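Local coordinates for 1,4-dihydroxy-2-naphthoyl-CoA hydrolase (Prochlorococcus marinus, PDB 2HX5), which probably hydrolyses 1,4-dihydroxy-2-naphthoyl-CoA to 1,4-dihydroxy-2-naphthoate and CoA, a step in the making of phylloquinone, at the interface of chains A and B and the interface of chains A and C. Numbering follows the deposited sequence. Chains: chain A/B/C, Hypothetical protein.

Contact 1: the interface of chains A and B. Residues chain A 16, 19-23; chain B 16, 19-23.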
# COMPACT_ATOMS: atom_id res chain seq x y z
N PHE A 16 1.05 -2.81 12.32
CA PHE A 16 0.60 -4.17 12.05
C PHE A 16 0.43 -4.40 10.53
O PHE A 16 0.82 -5.44 9.97
CB PHE A 16 -0.69 -4.44 12.78
CG PHE A 16 -1.17 -5.80 12.66
CD1 PHE A 16 -0.39 -6.85 13.15
CD2 PHE A 16 -2.38 -6.07 12.14
CE1 PHE A 16 -0.85 -8.13 13.06
CE2 PHE A 16 -2.85 -7.39 12.08
CZ PHE A 16 -2.09 -8.37 12.53
N THR A 19 3.28 -5.59 8.06
CA THR A 19 3.79 -6.95 8.20
C THR A 19 3.05 -7.88 7.28
O THR A 19 1.98 -7.54 6.76
CB THR A 19 3.63 -7.49 9.64
OG1 THR A 19 2.23 -7.67 9.93
CG2 THR A 19 4.39 -6.64 10.58
N ASP A 20 3.66 -9.02 6.95
CA ASP A 20 2.98 -10.05 6.18
C ASP A 20 2.84 -11.32 7.01
O ASP A 20 3.17 -11.35 8.18
CB ASP A 20 3.70 -10.30 4.83
CG ASP A 20 5.13 -10.74 5.00
OD1 ASP A 20 5.46 -11.44 5.98
OD2 ASP A 20 5.94 -10.34 4.14
N ALA A 21 2.28 -12.37 6.41
CA ALA A 21 1.98 -13.58 7.13
C ALA A 21 3.25 -14.32 7.51
O ALA A 21 3.11 -15.25 8.26
CB ALA A 21 1.08 -14.50 6.31
N ALA A 22 4.44 -13.88 7.08
CA ALA A 22 5.72 -14.45 7.58
C ALA A 22 6.01 -13.91 9.00
O ALA A 22 6.87 -14.43 9.67
CB ALA A 22 6.89 -14.18 6.64
N GLY A 23 5.23 -12.93 9.46
CA GLY A 23 5.34 -12.38 10.82
C GLY A 23 6.34 -11.25 10.95
O GLY A 23 6.76 -10.93 12.07
N PHE B 16 0.73 -12.58 -1.41
CA PHE B 16 1.35 -12.69 -0.10
C PHE B 16 1.39 -11.31 0.61
O PHE B 16 1.11 -11.19 1.81
CB PHE B 16 2.74 -13.26 -0.24
CG PHE B 16 3.41 -13.52 1.02
CD1 PHE B 16 2.86 -14.43 1.92
CD2 PHE B 16 4.58 -12.93 1.32
CE1 PHE B 16 3.50 -14.68 3.10
CE2 PHE B 16 5.24 -13.23 2.52
CZ PHE B 16 4.69 -14.07 3.37
N THR B 19 -1.50 -9.83 2.86
CA THR B 19 -1.77 -10.47 4.15
C THR B 19 -1.00 -9.79 5.25
O THR B 19 -0.06 -9.04 4.99
CB THR B 19 -1.38 -11.96 4.14
OG1 THR B 19 0.06 -12.07 4.06
CG2 THR B 19 -2.15 -12.69 3.11
N ASP B 20 -1.46 -9.95 6.49
CA ASP B 20 -0.72 -9.45 7.63
C ASP B 20 -0.30 -10.61 8.53
O ASP B 20 -0.50 -11.76 8.19
CB ASP B 20 -1.53 -8.37 8.41
CG ASP B 20 -2.85 -8.90 8.91
OD1 ASP B 20 -2.97 -10.08 9.28
OD2 ASP B 20 -3.81 -8.08 8.92
N ALA B 21 0.35 -10.29 9.66
CA ALA B 21 0.91 -11.32 10.51
C ALA B 21 -0.18 -12.10 11.20
O ALA B 21 0.17 -13.07 11.81
CB ALA B 21 1.84 -10.70 11.54
N ALA B 22 -1.47 -11.74 11.07
CA ALA B 22 -2.58 -12.59 11.57
C ALA B 22 -2.80 -13.78 10.62
O ALA B 22 -3.50 -14.71 10.97
CB ALA B 22 -3.88 -11.79 11.77
N GLY B 23 -2.14 -13.78 9.47
CA GLY B 23 -2.17 -14.90 8.51
C GLY B 23 -3.32 -14.81 7.51
O GLY B 23 -3.66 -15.82 6.88
O HOH W 1 2.15 -7.38 3.84
O HOH W 2 -0.57 -6.28 5.84

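Contact 2: the interface of chains A and C. Residues chain A 28, 31-32, 35, 69, 118; chain C 26-28.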
# COMPACT_ATOMS: atom_id res chain seq x y z
N HIS A 28 8.83 -4.28 0.68
CA HIS A 28 8.76 -3.01 -0.03
C HIS A 28 8.31 -1.85 0.85
O HIS A 28 8.50 -0.70 0.46
CB HIS A 28 7.92 -3.10 -1.32
CG HIS A 28 6.52 -3.53 -1.13
ND1 HIS A 28 5.58 -2.69 -0.58
CD2 HIS A 28 5.85 -4.63 -1.54
CE1 HIS A 28 4.41 -3.30 -0.57
NE2 HIS A 28 4.54 -4.46 -1.19
N PHE A 31 10.76 1.05 1.53
CA PHE A 31 10.91 2.19 0.61
C PHE A 31 9.94 3.28 0.85
O PHE A 31 10.25 4.47 0.70
CB PHE A 31 10.83 1.66 -0.84
CG PHE A 31 11.99 0.81 -1.26
CD1 PHE A 31 13.25 1.37 -1.44
CD2 PHE A 31 11.80 -0.53 -1.45
CE1 PHE A 31 14.32 0.60 -1.80
CE2 PHE A 31 12.88 -1.32 -1.81
CZ PHE A 31 14.13 -0.73 -2.01
N ARG A 32 8.71 2.90 1.19
CA ARG A 32 7.73 3.91 1.60
C ARG A 32 8.22 4.69 2.83
O ARG A 32 8.15 5.91 2.94
CB ARG A 32 6.34 3.28 1.93
CG ARG A 32 5.38 4.33 2.48
CD ARG A 32 4.00 3.70 2.59
NE ARG A 32 3.93 2.70 3.66
CZ ARG A 32 3.74 2.96 4.94
NH1 ARG A 32 3.63 4.18 5.44
NH2 ARG A 32 3.67 1.95 5.79
N HIS A 35 10.88 7.20 1.76
CA HIS A 35 10.34 8.37 1.10
C HIS A 35 9.66 9.29 2.10
O HIS A 35 9.84 10.52 2.11
CB HIS A 35 9.42 7.97 -0.04
CG HIS A 35 9.05 9.07 -1.00
ND1 HIS A 35 8.27 10.16 -0.67
CD2 HIS A 35 9.34 9.19 -2.32
CE1 HIS A 35 8.08 10.89 -1.77
NE2 HIS A 35 8.76 10.35 -2.76
N ILE A 69 12.57 9.54 -8.93
CA ILE A 69 13.49 8.52 -8.51
C ILE A 69 13.93 7.72 -9.73
O ILE A 69 13.10 7.09 -10.41
CB ILE A 69 12.88 7.63 -7.39
CG1 ILE A 69 12.68 8.52 -6.14
CG2 ILE A 69 13.71 6.41 -7.08
CD1 ILE A 69 11.66 8.01 -5.09
N ILE A 118 18.21 5.94 -2.28
CA ILE A 118 17.27 6.44 -3.27
C ILE A 118 17.96 7.57 -4.01
O ILE A 118 18.46 8.50 -3.37
CB ILE A 118 15.98 6.95 -2.62
CG1 ILE A 118 15.24 5.82 -1.91
CG2 ILE A 118 15.03 7.53 -3.72
CD1 ILE A 118 13.88 6.22 -1.29
N HIS C 26 3.90 5.61 -8.54
CA HIS C 26 4.72 5.87 -7.40
C HIS C 26 5.77 4.77 -7.26
O HIS C 26 5.50 3.58 -7.38
CB HIS C 26 3.87 5.95 -6.17
CG HIS C 26 4.60 6.51 -5.00
ND1 HIS C 26 5.11 7.78 -4.97
CD2 HIS C 26 4.98 5.92 -3.84
CE1 HIS C 26 5.76 7.96 -3.81
NE2 HIS C 26 5.70 6.85 -3.13
N PHE C 27 7.02 5.17 -7.05
CA PHE C 27 8.17 4.29 -7.31
C PHE C 27 8.10 2.93 -6.67
O PHE C 27 8.40 1.93 -7.32
CB PHE C 27 9.53 4.99 -6.96
CG PHE C 27 9.84 5.07 -5.50
CD1 PHE C 27 9.07 5.79 -4.59
CD2 PHE C 27 10.89 4.34 -5.00
CE1 PHE C 27 9.37 5.78 -3.25
CE2 PHE C 27 11.19 4.35 -3.67
CZ PHE C 27 10.44 5.05 -2.79
N HIS C 28 7.72 2.85 -5.40
CA HIS C 28 7.82 1.58 -4.71
C HIS C 28 6.80 0.55 -5.16
O HIS C 28 6.98 -0.63 -4.88
CB HIS C 28 7.81 1.74 -3.17
CG HIS C 28 6.61 2.40 -2.61
ND1 HIS C 28 5.40 1.74 -2.55
CD2 HIS C 28 6.44 3.57 -1.96
CE1 HIS C 28 4.51 2.53 -1.97
NE2 HIS C 28 5.13 3.63 -1.57

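Contact 1: the interface of chains A and B
Just past the short 3-10 helix 16-18 the chain is extended at A:Thr19 and A:Asp20, then turns tightly through A:Ala21 and A:Ala22 to A:Gly23, which has a positive phi, and the same loop of B packs against it about a two-fold axis, a loop-to-loop patch that brings the predicted active-site aspartates of both chains to the subunit boundary. Either side of that axis the carbonyl oxygens A:Thr19 O and B:Thr19 O stand 3.1 Å apart. Both can only accept, so the pair is repulsive, and two waters touching both oxygens probably relieve it; the first lies 2.9 Å from A:Thr19 O.

Each threonine hydroxyl works twice. A:Thr19 OG1 donates to A:Phe16 O at 2.6 Å, in the carbonyl plane, which fixes its rotation and leaves the oxygen to accept B:Ala21 N across the interface at 3.2 Å. That second bond is bent, 136° at the hydrogen.

A:Asp20, the predicted active-site residue, has CG in the crowded position between backbone N and carbonyl carbon (chi1 59°). Here A:Ala22 N donates to its OD1 at 2.9 Å, from above the carboxylate plane, holding the group beside its own turn. The ring of B:Phe16 crosses the carboxylate obliquely, planes 40° apart, and its rim carbon CE2 lies 3.4 Å from A:Asp20 OD2. Such apolar cover, supplied by the partner, might raise the acid's pKa. A:Ala22 CB meets the same ring at its edge, in plane, 3.9 Å from B:Phe16 CZ, while A:Ala21 CB sits 4.0 Å from CE1 of B:Phe16.

Contact 2: the interface of chains A and C
Proteins of the 4-hydroxybenzoyl-CoA thioesterase family have the hot-dog fold, a long helix wrapped by a curved sheet, and at this interface C:Phe27 pushes in between helix 29-45 and the sheet of chain A. Its CG takes the crowded position between backbone N and carbonyl carbon (chi1 76°), sending the ring across to A.

Starting at the root, C:Phe27 CB is 4.1 Å from A:Ile69 CD1. That methyl then caps one ring face over its centre, a CH-pi contact, with A:Ile69 CD1 3.4 Å from C:Phe27 CD1. On the other edge CD2 brushes A:Ile69 CG2. Further out, C:Phe27 CE1 meets A:His35 CD2 at 3.5 Å, and CE2 lies 3.9 Å from A:Phe31 CB. At the tip, C:Phe27 CZ reaches the helix carbonyl A:Phe31 O at 3.5 Å, and A:Ile118 CD1 comes in at about a right angle, 3.9 Å from CZ. The opposite ring face is backed by CB of its own neighbour, C:His28, so the ring's tilt is fixed from both faces. An alanine at C:Phe27 would lose this whole ring and would probably leave A:Ile69, A:His35 and A:Ile118 poorly packed.

The flanking histidines widen the contact without polar bonds across it. C:His26 and A:His35 meet tip to tip, edge-to-face with planes 65° apart, CE1 of C:His26 above one face of A:His35. C:His28 runs alongside A:Arg32, pointing the same way, ring and guanidinium planes 70° apart, and its NE2 rests 3.7 Å from the aliphatic A:Arg32 CB.

The centres of the C-alpha atoms of contact 1 and contact 2 are about 21 Å apart, and no residue is shared. Contact 1 takes the chain as far as Gly23; a few residues on, the same stretch supplies His26 to His28 of contact 2, just before helix 29-45. Chain A thus touches B and C largely through one segment, with Ile69 and Ile118 of the sheet added in contact 2, each time about a two-fold axis, which suits the four-copy deposited assembly, probably the working form. Contact 1 brings the partner up to the predicted catalytic residue; the apolar packing of contact 2, its centre about 17 Å from A:Asp20, suggests a mainly structural part.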